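Local coordinates for cellulosomal scaffoldin adaptor protein B (Acetivibrio cellulolyticus, PDB 4UYP), which ends in a calcium-binding type I dockerin, the part modelled here, which docks onto a cohesin of the anchoring scaffoldin ScaC during cellulosome assembly, at residues B[11-14]-B[15-19]; B[50-53]-B[54-58]; B[18-21]-B[22-25]; B[34-37]-B[38-41]. The protein carries 2 engineered substitutions. One frame throughout, in Å; residues are numbered along the deposited sequence.

In the fold
Following the chain from the N terminus, contact 1 closes the first calcium loop against the start of helix 15-26, and contact 3 carries on along the same helix, sharing Ala18 and Val19 with it. Contact 4 comes next, where a turn leads into the short helix 37-41. Contact 2 is last, at the end of the second calcium loop and the start of helix 51-61. None encloses another. Contacts 1 and 3 both pack on contact 2: Ala18 and Ile21 lie against Ala54, Val57 and Arg58. Contact 4 joins in through Met38, which meets Tyr24, and through Ala41, which touches Ile21 and Asp53, so the three helices and two metal loops form one compact body.

Contact 1: B[11-14]-B[15-19]; sequences GSVR and SIDAV. Engineered in segment 15-19: Ser15 (natural residue Ile), Ile16 (natural residue Asn). With CA (calcium ion), chain L.
The flat carboxylate of Asp17 is gripped through both oxygens: the calcium ion lies 2.4 Å from Asp17 OD2 and 2.6 Å from Asp17 OD1, while the backbone N-H of Arg14 reaches the anti lone pair of OD2, the one turned away from OD1. This bond is short, 2.8 Å from Arg14 N to Asp17 OD2, but bent to 146° at the hydrogen. The guanidinium of Arg14 stays apart, its plane 67° from that of the carboxylate. Bends at chi2 and chi3 keep Arg14 NE 6.6 Å from Asp17 OD2. In Asp17, CG sits beside its own backbone N (chi1 -68°), which turns the carboxylate back to the loop. This is the closing position of the first EF-hand-type calcium loop of the dockerin: Asp6, Asp8 and Asn10 supply further ligands, a water another, and Ser12 its carbonyl, with Ser12 O 2.4 Å from the metal. A second bond runs the other way, Asp17 N to Arg14 O at 2.9 Å, its donor well above the carbonyl plane. The engineered Ile16 only grazes the loop, its CG2 4.5 Å from Arg14 CB. Val13 points away from the helix start and packs on Val57 and Tyr60 of helix 51-61.

Contact 2: B[50-53]-B[54-58]; sequences KIND and AVLVR. With CA (calcium ion), chain K.
Backbone bonds join the two halves of this first stretch of helix 51-61. Ile51 O accepts from Val55 N at 3.2 Å and takes a weak second bond from Ala54 N. Next along, Leu56 N is 2.8 Å from Asn52 O, and the straightest of the set, 170° at the hydrogen, runs 3.0 Å from Val57 N to Asp53 O.

Apolar contact is lighter. Ile51 CD1 comes within 4.2 Å of Ala54 CB. Asn52 and Leu56 lie alongside each other, pointing the same way, with Asn52 ND2 4.0 Å from Leu56 CD1.

Among side-chain hydrogen bonds, Asn52 holds CG between its backbone N and carbonyl carbon (chi1 70°), and both ends of its amide are engaged: ND2 donates to Asp44 and to Gly125 O of a ScaC cohesin chain, while OD1 receives a bond from a calcium-bound water, 2.7 Å from Asn52 OD1 to the water oxygen. Further along, Arg58 NH1 donates to Ala79 O of the same cohesin.

The metal and charge interactions gather at the N-terminal end. Asp53 gives both oxygens to the calcium ion, the nearer being Asp53 OD2 at 2.4 Å. The same OD2 also takes the N-H of the N-cap residue on its anti lone pair, 2.9 Å from Lys50 N to Asp53 OD2. Lys50 NZ forms a salt bridge with Glu128 of the cohesin that also contacts Asn52, and another with Asp41 of a second ScaC chain.

A bidentate acid closing the metal loop on the first turn of the exit helix is characteristic of EF-hand-type loops, here the second calcium site of the dockerin.

Contact 3: B[18-21]-B[22-25]; sequences AVLI and RDYV
The shortest polar bond here runs 2.8 Å from Asp23 N to Val19 O, with 149° at the hydrogen. The Asp23 side chain turns back beside the same carbonyl: with CG next to its backbone N (chi1 -78°), Asp23 CG comes to 3.5 Å from Val19 O. One of its oxygens, Asp23 OD2, also touches one methyl of Leu20, 3.9 Å from Leu20 CD2, the two side chains crossing at a slant. Arg22 N to Ala18 O, Tyr24 N to Leu20 O and Val25 N to Ile21 O continue the alpha-helical pattern, each at 3.0 Å. All of this belongs to the middle and later turns of helix 15-26, the exit helix of the first calcium loop of the dockerin. Arg22 runs extended from its backbone and then bends at chi3 (70°), which brings NH2 near the branched end of Val19, 3.9 Å from Val19 CG1, at a slant to the guanidinium plane. Its other terminal nitrogen, NH1, forms a salt bridge with Glu78 of the ScaC cohesin chain, and Val25 O accepts from Arg37 of that chain. Ile21 turns inward to Ala54 and Val57 of helix 51-61, whereas the ring of Tyr24 meets that of Phe32, nearly parallel to it.

Contact 4: B[34-37]-B[38-41]; sequences YEYG and MLAA
Met38 is tied back to the turn before it by a water: Met38 N donates to it at 3.1 Å, and the water lies as close to the carbonyl oxygen of Tyr34. That turn, a type I beta turn from Tyr34 to Gly37, closes with Gly37 N 3.0 Å from Tyr34 O, and within it the backbone N of Tyr36 sits over the centre of one face of the Tyr34 ring. The Met38 side chain sets out with CG opposite the backbone N (chi1 -169°) and then bends twice, bringing the sulfur near the Tyr24 hydroxyl; the side chain also touches Phe32.

Leu39 follows, meeting the Tyr36 ring at its edge, close to the ring plane, with Leu39 CD2 4.2 Å from Tyr36 CD1. Its N-H is taken by a buffer sulfonate, probably from the crystallisation liquor.

Ala40 makes the first full helical bond, 2.9 Å from Ala40 N to the carbonyl of the N-cap residue, Tyr36 O. Its methyl rests against the same acceptor, Ala40 CB lying 3.3 Å from Tyr36 O. Ala41 repeats the step at 2.8 Å from Ala41 N to Gly37 O, though more bent, 139° at the hydrogen.

The short helix 37-41 also packs on helix 15-26 through Ala41 on Ile21, while Leu39 and Tyr34 touch Phe2 and the backbone of Ala40 bonds to Gly5 of the N-terminal segment.

Contact 1: B[11-14]-B[15-19]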
loop_
_atom_site.group_PDB
_atom_site.type_symbol
_atom_site.label_atom_id
_atom_site.label_comp_id
_atom_site.label_asym_id
_atom_site.label_seq_id
_atom_site.Cartn_x
_atom_site.Cartn_y
_atom_site.Cartn_z
ATOM N N GLY B 11 25.582 -19.841 -4.665
ATOM C CA GLY B 11 25.805 -21.283 -4.819
ATOM C C GLY B 11 25.421 -22.145 -3.617
ATOM O O GLY B 11 25.613 -23.385 -3.659
ATOM N N SER B 12 24.920 -21.519 -2.506
ATOM C CA SER B 12 24.655 -22.216 -1.317
ATOM C C SER B 12 23.390 -21.629 -0.667
ATOM O O SER B 12 23.294 -20.409 -0.710
ATOM C CB SER B 12 25.810 -21.894 -0.407
ATOM O OG SER B 12 25.798 -22.625 0.760
ATOM N N VAL B 13 22.537 -22.453 -0.061
ATOM C CA VAL B 13 21.391 -21.929 0.689
ATOM C C VAL B 13 21.831 -21.802 2.134
ATOM O O VAL B 13 22.219 -22.747 2.815
ATOM C CB VAL B 13 20.214 -22.894 0.574
ATOM C CG1 VAL B 13 18.997 -22.245 1.238
ATOM C CG2 VAL B 13 19.897 -23.111 -0.920
ATOM N N ARG B 14 21.758 -20.551 2.637
ATOM C CA ARG B 14 22.377 -20.174 3.914
ATOM C C ARG B 14 21.415 -19.290 4.672
ATOM O O ARG B 14 20.484 -18.752 4.128
ATOM C CB ARG B 14 23.651 -19.361 3.698
ATOM C CG ARG B 14 24.636 -20.032 2.763
ATOM C CD ARG B 14 25.072 -21.284 3.498
ATOM N NE ARG B 14 26.131 -21.115 4.454
ATOM C CZ ARG B 14 27.430 -20.758 4.190
ATOM N NH1 ARG B 14 27.837 -20.566 2.921
ATOM N NH2 ARG B 14 28.350 -20.586 5.199
ATOM N N SER B 15 21.741 -19.094 5.935
ATOM C CA SER B 15 20.860 -18.245 6.804
ATOM C C SER B 15 20.551 -16.901 6.196
ATOM O O SER B 15 19.415 -16.327 6.284
ATOM C CB SER B 15 21.457 -18.062 8.173
ATOM O OG SER B 15 21.464 -19.308 8.860
ATOM N N ILE B 16 21.606 -16.288 5.614
ATOM C CA ILE B 16 21.439 -14.928 5.086
ATOM C C ILE B 16 20.426 -14.860 3.963
ATOM O O ILE B 16 19.776 -13.854 3.745
ATOM C CB ILE B 16 22.798 -14.314 4.698
ATOM C CG1 ILE B 16 22.747 -12.761 4.584
ATOM C CG2 ILE B 16 23.317 -14.925 3.392
ATOM C CD1 ILE B 16 22.522 -12.052 5.959
ATOM N N ASP B 17 20.297 -15.972 3.160
ATOM C CA ASP B 17 19.286 -15.974 2.099
ATOM C C ASP B 17 17.893 -15.698 2.668
ATOM O O ASP B 17 17.129 -15.014 2.027
ATOM C CB ASP B 17 19.347 -17.332 1.322
ATOM C CG ASP B 17 20.644 -17.505 0.491
ATOM O OD1 ASP B 17 20.971 -16.665 -0.384
ATOM O OD2 ASP B 17 21.338 -18.547 0.685
ATOM N N ALA B 18 17.579 -16.268 3.838
ATOM C CA ALA B 18 16.228 -16.064 4.367
ATOM C C ALA B 18 16.122 -14.627 4.867
ATOM O O ALA B 18 15.026 -14.066 4.844
ATOM C CB ALA B 18 15.995 -17.057 5.553
ATOM N N VAL B 19 17.226 -14.057 5.406
ATOM C CA VAL B 19 17.209 -12.631 5.787
ATOM C C VAL B 19 16.912 -11.737 4.590
ATOM O O VAL B 19 16.110 -10.764 4.675
ATOM C CB VAL B 19 18.507 -12.265 6.418
ATOM C CG1 VAL B 19 18.494 -10.755 6.778
ATOM C CG2 VAL B 19 18.782 -13.024 7.733
HETATM CA CA CA L . 23.075 -18.074 -0.885
HETATM O O HOH W 1 24.133 -17.011 0.999
#

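Contact 2: B[50-53]-B[54-58]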
loop_
_atom_site.group_PDB
_atom_site.type_symbol
_atom_site.label_atom_id
_atom_site.label_comp_id
_atom_site.label_asym_id
_atom_site.label_seq_id
_atom_site.Cartn_x
_atom_site.Cartn_y
_atom_site.Cartn_z
ATOM N N LYS B 50 6.604 -13.994 -0.266
ATOM C CA LYS B 50 5.878 -13.681 0.964
ATOM C C LYS B 50 6.657 -14.152 2.111
ATOM O O LYS B 50 7.692 -14.811 2.019
ATOM C CB LYS B 50 4.517 -14.312 0.968
ATOM C CG LYS B 50 3.617 -13.942 -0.255
ATOM C CD LYS B 50 2.302 -14.668 -0.242
ATOM C CE LYS B 50 1.408 -14.181 0.832
ATOM N NZ LYS B 50 0.047 -14.828 0.773
ATOM N N ILE B 51 6.208 -13.762 3.347
ATOM C CA ILE B 51 6.996 -14.100 4.507
ATOM C C ILE B 51 7.224 -15.614 4.677
ATOM O O ILE B 51 8.250 -15.986 5.274
ATOM C CB ILE B 51 6.366 -13.426 5.824
ATOM C CG1 ILE B 51 7.350 -13.456 7.049
ATOM C CG2 ILE B 51 5.050 -14.076 6.183
ATOM C CD1 ILE B 51 8.683 -12.803 6.765
ATOM N N ASN B 52 6.251 -16.420 4.245
ATOM C CA ASN B 52 6.530 -17.837 4.497
ATOM C C ASN B 52 7.642 -18.356 3.609
ATOM O O ASN B 52 8.294 -19.320 4.038
ATOM C CB ASN B 52 5.255 -18.640 4.215
ATOM C CG ASN B 52 4.904 -18.691 2.743
ATOM O OD1 ASN B 52 4.860 -17.672 2.031
ATOM N ND2 ASN B 52 4.639 -19.919 2.223
ATOM N N ASP B 53 7.949 -17.737 2.477
ATOM C CA ASP B 53 9.146 -18.151 1.703
ATOM C C ASP B 53 10.358 -17.957 2.543
ATOM O O ASP B 53 11.279 -18.770 2.537
ATOM C CB ASP B 53 9.245 -17.374 0.409
ATOM C CG ASP B 53 8.113 -17.627 -0.539
ATOM O OD1 ASP B 53 7.882 -18.782 -1.003
ATOM O OD2 ASP B 53 7.395 -16.660 -0.987
ATOM N N ALA B 54 10.422 -16.830 3.340
ATOM C CA ALA B 54 11.622 -16.586 4.118
ATOM C C ALA B 54 11.742 -17.664 5.232
ATOM O O ALA B 54 12.852 -18.144 5.457
ATOM C CB ALA B 54 11.473 -15.139 4.756
ATOM N N VAL B 55 10.646 -17.994 5.888
ATOM C CA VAL B 55 10.737 -18.946 6.968
ATOM C C VAL B 55 11.010 -20.358 6.435
ATOM O O VAL B 55 11.744 -21.096 7.108
ATOM C CB VAL B 55 9.560 -18.855 7.927
ATOM C CG1 VAL B 55 8.292 -19.589 7.436
ATOM C CG2 VAL B 55 10.003 -19.163 9.341
ATOM N N LEU B 56 10.521 -20.643 5.218
ATOM C CA LEU B 56 10.892 -21.926 4.586
ATOM C C LEU B 56 12.355 -22.001 4.333
ATOM O O LEU B 56 12.975 -23.077 4.583
ATOM C CB LEU B 56 10.057 -22.149 3.326
ATOM C CG LEU B 56 8.569 -22.517 3.539
ATOM C CD1 LEU B 56 7.779 -22.398 2.241
ATOM C CD2 LEU B 56 8.396 -23.975 4.108
ATOM N N VAL B 57 12.957 -20.978 3.764
ATOM C CA VAL B 57 14.395 -21.034 3.598
ATOM C C VAL B 57 15.120 -21.189 4.924
ATOM O O VAL B 57 16.053 -22.016 5.052
ATOM C CB VAL B 57 14.901 -19.788 2.791
ATOM C CG1 VAL B 57 16.433 -19.754 2.704
ATOM C CG2 VAL B 57 14.313 -19.862 1.390
ATOM N N ARG B 58 14.760 -20.408 5.960
ATOM C CA ARG B 58 15.406 -20.587 7.243
ATOM C C ARG B 58 15.266 -22.015 7.748
ATOM O O ARG B 58 16.258 -22.601 8.220
ATOM C CB ARG B 58 14.732 -19.647 8.228
ATOM C CG ARG B 58 15.440 -19.786 9.568
ATOM C CD ARG B 58 14.577 -19.185 10.625
ATOM N NE ARG B 58 13.380 -20.029 10.868
ATOM C CZ ARG B 58 12.442 -19.752 11.745
ATOM N NH1 ARG B 58 12.455 -18.600 12.455
ATOM N NH2 ARG B 58 11.395 -20.598 11.912
HETATM CA CA CA K . 6.001 -17.857 -2.478
HETATM O O HOH W 2 4.425 -17.740 -0.648
#

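Contact 3: B[18-21]-B[22-25]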
loop_
_atom_site.group_PDB
_atom_site.type_symbol
_atom_site.label_atom_id
_atom_site.label_comp_id
_atom_site.label_asym_id
_atom_site.label_seq_id
_atom_site.Cartn_x
_atom_site.Cartn_y
_atom_site.Cartn_z
ATOM N N ALA B 18 17.579 -16.268 3.838
ATOM C CA ALA B 18 16.228 -16.064 4.367
ATOM C C ALA B 18 16.122 -14.627 4.867
ATOM O O ALA B 18 15.026 -14.066 4.844
ATOM C CB ALA B 18 15.995 -17.057 5.553
ATOM N N VAL B 19 17.226 -14.057 5.406
ATOM C CA VAL B 19 17.209 -12.631 5.787
ATOM C C VAL B 19 16.912 -11.737 4.590
ATOM O O VAL B 19 16.110 -10.764 4.675
ATOM C CB VAL B 19 18.507 -12.265 6.418
ATOM C CG1 VAL B 19 18.494 -10.755 6.778
ATOM C CG2 VAL B 19 18.782 -13.024 7.733
ATOM N N LEU B 20 17.499 -12.040 3.419
ATOM C CA LEU B 20 17.251 -11.263 2.233
ATOM C C LEU B 20 15.829 -11.326 1.783
ATOM O O LEU B 20 15.226 -10.310 1.369
ATOM C CB LEU B 20 18.168 -11.656 1.089
ATOM C CG LEU B 20 19.626 -11.375 1.409
ATOM C CD1 LEU B 20 20.550 -11.996 0.338
ATOM C CD2 LEU B 20 19.828 -9.841 1.259
ATOM N N ILE B 21 15.170 -12.524 1.861
ATOM C CA ILE B 21 13.777 -12.600 1.509
ATOM C C ILE B 21 12.969 -11.736 2.503
ATOM O O ILE B 21 12.032 -11.017 2.057
ATOM C CB ILE B 21 13.280 -14.046 1.576
ATOM C CG1 ILE B 21 14.028 -14.889 0.515
ATOM C CG2 ILE B 21 11.812 -14.103 1.268
ATOM C CD1 ILE B 21 13.682 -16.398 0.573
ATOM N N ARG B 22 13.288 -11.824 3.799
ATOM C CA ARG B 22 12.601 -10.942 4.766
ATOM C C ARG B 22 12.808 -9.413 4.404
ATOM O O ARG B 22 11.821 -8.626 4.494
ATOM C CB ARG B 22 13.082 -11.309 6.163
ATOM C CG ARG B 22 12.372 -10.452 7.247
ATOM C CD ARG B 22 12.851 -10.925 8.611
ATOM N NE ARG B 22 14.254 -10.543 8.827
ATOM C CZ ARG B 22 15.027 -11.116 9.739
ATOM N NH1 ARG B 22 14.657 -12.169 10.450
ATOM N NH2 ARG B 22 16.221 -10.575 9.921
ATOM N N ASP B 23 13.991 -9.054 3.946
ATOM C CA ASP B 23 14.237 -7.618 3.557
ATOM C C ASP B 23 13.302 -7.298 2.446
ATOM O O ASP B 23 12.795 -6.134 2.379
ATOM C CB ASP B 23 15.680 -7.431 3.081
ATOM C CG ASP B 23 16.671 -7.370 4.173
ATOM O OD1 ASP B 23 16.329 -7.281 5.353
ATOM O OD2 ASP B 23 17.892 -7.467 3.695
ATOM N N TYR B 24 13.060 -8.194 1.453
ATOM C CA TYR B 24 12.120 -7.884 0.396
ATOM C C TYR B 24 10.674 -7.705 0.866
ATOM O O TYR B 24 9.946 -6.759 0.479
ATOM C CB TYR B 24 12.171 -9.046 -0.664
ATOM C CG TYR B 24 11.440 -8.785 -1.924
ATOM C CD1 TYR B 24 10.071 -9.071 -2.054
ATOM C CD2 TYR B 24 12.132 -8.187 -3.023
ATOM C CE1 TYR B 24 9.369 -8.777 -3.224
ATOM C CE2 TYR B 24 11.416 -8.004 -4.194
ATOM C CZ TYR B 24 10.054 -8.236 -4.273
ATOM O OH TYR B 24 9.412 -7.941 -5.486
ATOM N N VAL B 25 10.225 -8.635 1.749
ATOM C CA VAL B 25 8.909 -8.520 2.309
ATOM C C VAL B 25 8.713 -7.209 3.104
ATOM O O VAL B 25 7.628 -6.577 3.026
ATOM C CB VAL B 25 8.635 -9.792 3.148
ATOM C CG1 VAL B 25 7.265 -9.620 3.808
ATOM C CG2 VAL B 25 8.623 -11.037 2.268
#

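Contact 4: B[34-37]-B[38-41]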
loop_
_atom_site.group_PDB
_atom_site.type_symbol
_atom_site.label_atom_id
_atom_site.label_comp_id
_atom_site.label_asym_id
_atom_site.label_seq_id
_atom_site.Cartn_x
_atom_site.Cartn_y
_atom_site.Cartn_z
ATOM N N TYR B 34 20.777 -10.753 -7.519
ATOM C CA TYR B 34 21.170 -11.964 -8.228
ATOM C C TYR B 34 20.154 -12.021 -9.290
ATOM O O TYR B 34 18.955 -11.750 -9.078
ATOM C CB TYR B 34 20.971 -13.144 -7.319
ATOM C CG TYR B 34 21.105 -14.488 -7.934
ATOM C CD1 TYR B 34 22.017 -14.743 -8.984
ATOM C CD2 TYR B 34 20.335 -15.579 -7.446
ATOM C CE1 TYR B 34 22.124 -15.999 -9.504
ATOM C CE2 TYR B 34 20.483 -16.856 -7.945
ATOM C CZ TYR B 34 21.382 -17.051 -8.966
ATOM O OH TYR B 34 21.529 -18.351 -9.376
ATOM N N GLU B 35 20.650 -12.310 -10.504
ATOM C CA GLU B 35 19.807 -12.383 -11.680
ATOM C C GLU B 35 18.552 -13.296 -11.553
ATOM O O GLU B 35 17.478 -13.056 -12.063
ATOM C CB GLU B 35 20.801 -12.872 -12.786
ATOM C CG GLU B 35 20.156 -13.468 -13.959
ATOM C CD GLU B 35 21.208 -13.678 -15.048
ATOM O OE1 GLU B 35 22.267 -14.268 -14.759
ATOM O OE2 GLU B 35 20.953 -13.168 -16.123
ATOM N N TYR B 36 18.723 -14.383 -10.799
ATOM C CA TYR B 36 17.654 -15.345 -10.521
ATOM C C TYR B 36 17.110 -15.297 -9.064
ATOM O O TYR B 36 16.484 -16.289 -8.647
ATOM C CB TYR B 36 18.045 -16.826 -10.864
ATOM C CG TYR B 36 18.380 -17.016 -12.341
ATOM C CD1 TYR B 36 17.373 -17.043 -13.303
ATOM C CD2 TYR B 36 19.720 -17.020 -12.739
ATOM C CE1 TYR B 36 17.690 -17.188 -14.647
ATOM C CE2 TYR B 36 20.055 -17.137 -14.110
ATOM C CZ TYR B 36 19.037 -17.181 -15.009
ATOM O OH TYR B 36 19.349 -17.314 -16.350
ATOM N N GLY B 37 17.344 -14.162 -8.390
ATOM C CA GLY B 37 16.953 -14.121 -6.907
ATOM C C GLY B 37 15.475 -14.226 -6.799
ATOM O O GLY B 37 14.990 -14.846 -5.825
ATOM N N MET B 38 14.665 -13.597 -7.646
ATOM C CA MET B 38 13.237 -13.684 -7.476
ATOM C C MET B 38 12.700 -15.113 -7.596
ATOM O O MET B 38 11.912 -15.576 -6.772
ATOM C CB MET B 38 12.537 -12.695 -8.437
ATOM C CG MET B 38 11.075 -12.528 -8.136
ATOM S SD MET B 38 10.719 -11.237 -6.936
ATOM C CE MET B 38 12.032 -11.461 -5.806
ATOM N N LEU B 39 13.143 -15.868 -8.629
ATOM C CA LEU B 39 12.701 -17.210 -8.778
ATOM C C LEU B 39 13.273 -18.080 -7.624
ATOM O O LEU B 39 12.591 -19.001 -7.112
ATOM C CB LEU B 39 13.292 -17.772 -10.077
ATOM C CG LEU B 39 12.362 -17.796 -11.290
ATOM C CD1 LEU B 39 10.992 -17.145 -11.227
ATOM C CD2 LEU B 39 13.235 -17.364 -12.486
ATOM N N ALA B 40 14.514 -17.804 -7.195
ATOM C CA ALA B 40 15.121 -18.611 -6.133
ATOM C C ALA B 40 14.380 -18.363 -4.787
ATOM O O ALA B 40 14.346 -19.250 -3.945
ATOM C CB ALA B 40 16.597 -18.322 -5.995
ATOM N N ALA B 41 13.891 -17.155 -4.639
ATOM C CA ALA B 41 13.243 -16.838 -3.336
ATOM C C ALA B 41 11.877 -17.502 -3.206
ATOM O O ALA B 41 11.359 -17.658 -2.098
ATOM C CB ALA B 41 13.040 -15.313 -3.271
HETATM O O HOH W 3 15.915 -11.509 -9.521
#